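Local structure of FMN-dependent NADH:quinone oxidoreductase 1 (Bacillus anthracis, 3U7I) at residues V22-K25 and V26-F30. The protein probably uses FMN and NADH to reduce electrophilic quinones and to cleave the azo bond of aromatic azo compounds to the corresponding amines. Residues are numbered along the deposited sequence; the frame is centred on the assembly and turned at random.
Sequences VSIK and VFKHF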
# COMPACT_ATOMS: atom_id res chain seq x y z
N VAL C 22 -9.99 -12.12 13.44
CA VAL C 22 -10.80 -12.91 12.50
C VAL C 22 -9.97 -13.61 11.41
O VAL C 22 -10.13 -14.81 11.17
CB VAL C 22 -11.93 -12.08 11.87
CG1 VAL C 22 -12.69 -12.92 10.86
CG2 VAL C 22 -12.87 -11.58 12.95
N SER C 23 -9.09 -12.85 10.75
CA SER C 23 -8.23 -13.42 9.72
C SER C 23 -7.24 -14.46 10.28
O SER C 23 -6.92 -15.44 9.62
CB SER C 23 -7.48 -12.32 8.95
OG SER C 23 -6.62 -11.58 9.80
N ILE C 24 -6.77 -14.25 11.50
CA ILE C 24 -5.89 -15.22 12.15
C ILE C 24 -6.63 -16.51 12.53
O ILE C 24 -6.11 -17.61 12.33
CB ILE C 24 -5.15 -14.60 13.36
CG1 ILE C 24 -4.24 -13.45 12.90
CG2 ILE C 24 -4.34 -15.66 14.09
CD1 ILE C 24 -3.70 -12.56 14.02
N LYS C 25 -7.85 -16.39 13.06
CA LYS C 25 -8.70 -17.56 13.32
C LYS C 25 -8.94 -18.35 12.05
O LYS C 25 -8.80 -19.57 12.04
CB LYS C 25 -10.05 -17.16 13.92
CG LYS C 25 -10.01 -16.94 15.41
CD LYS C 25 -11.39 -16.69 16.00
CE LYS C 25 -11.25 -16.07 17.39
NZ LYS C 25 -12.33 -16.48 18.34
N VAL C 26 -9.33 -17.66 10.98
CA VAL C 26 -9.61 -18.33 9.71
C VAL C 26 -8.36 -19.02 9.14
O VAL C 26 -8.43 -20.14 8.63
CB VAL C 26 -10.21 -17.35 8.68
CG1 VAL C 26 -10.47 -18.04 7.35
CG2 VAL C 26 -11.50 -16.74 9.23
N PHE C 27 -7.22 -18.34 9.23
CA PHE C 27 -5.94 -18.91 8.81
C PHE C 27 -5.57 -20.17 9.60
O PHE C 27 -5.11 -21.16 9.03
CB PHE C 27 -4.81 -17.88 8.94
CG PHE C 27 -3.44 -18.50 8.98
CD1 PHE C 27 -2.95 -19.19 7.88
CD2 PHE C 27 -2.66 -18.43 10.13
CE1 PHE C 27 -1.70 -19.79 7.91
CE2 PHE C 27 -1.40 -19.02 10.16
CZ PHE C 27 -0.93 -19.71 9.05
N LYS C 28 -5.74 -20.12 10.92
CA LYS C 28 -5.40 -21.26 11.76
C LYS C 28 -6.30 -22.46 11.45
O LYS C 28 -5.87 -23.62 11.47
CB LYS C 28 -5.47 -20.88 13.24
CG LYS C 28 -4.38 -19.91 13.68
CD LYS C 28 -4.86 -19.03 14.84
CE LYS C 28 -3.92 -19.11 16.04
NZ LYS C 28 -3.83 -20.51 16.56
N HIS C 29 -7.56 -22.18 11.13
CA HIS C 29 -8.48 -23.22 10.69
C HIS C 29 -8.00 -23.80 9.35
O HIS C 29 -7.96 -25.02 9.19
CB HIS C 29 -9.90 -22.66 10.55
CG HIS C 29 -10.95 -23.71 10.38
ND1 HIS C 29 -11.43 -24.46 11.43
CD2 HIS C 29 -11.61 -24.14 9.27
CE1 HIS C 29 -12.34 -25.30 10.98
NE2 HIS C 29 -12.47 -25.14 9.68
N PHE C 30 -7.62 -22.92 8.42
CA PHE C 30 -7.02 -23.35 7.16
C PHE C 30 -5.80 -24.25 7.39
O PHE C 30 -5.70 -25.34 6.81
CB PHE C 30 -6.62 -22.16 6.27
CG PHE C 30 -5.72 -22.55 5.12
CD1 PHE C 30 -6.24 -23.11 3.96
CD2 PHE C 30 -4.34 -22.40 5.21
CE1 PHE C 30 -5.41 -23.49 2.91
CE2 PHE C 30 -3.50 -22.78 4.17
CZ PHE C 30 -4.04 -23.32 3.02
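Val22 O accepts the N-H of Val26 at 3.0 Å between O and N, nearly straight at 165°, and opens a run of four i to i+4 backbone bonds. Ser23 O to Phe27 N (2.9 Å), Ile24 O to Lys28 N (2.9 Å) and Lys25 O to His29 N (3.0 Å) follow, so that every carbonyl of 22-25 is taken by the N-H four residues on. Apolar contact is closest between Ile24 and Lys28, whose side chains run side by side in the same direction: CG2 of Ile24, set anti to its own backbone N (CG1 at chi1 -63°), presses on CD of Lys28 at 3.5 Å, tighter than usual for two carbons. The Lys28 methylenes also lie close to Ile24 O, with CD 3.1 Å from that oxygen. On another face of the helix, Val22 CG1 and Val26 CG2 meet more loosely at 4.3 Å. Val26 and Phe30 pack on strand 143-149 and helix 195-214, while Phe27 reaches Val101 of strand 97-103. On the helix 195-214 side, His29 stacks on Tyr203 and its NE2 is hydrogen-bonded to Glu207. These residues form the first two and a half turns of helix 22-37, the crossover helix between parallel strands 6-11 and 43-48 of the flavodoxin-like fold, whose start, with Val22 and Ser23, is predicted to bind FMN.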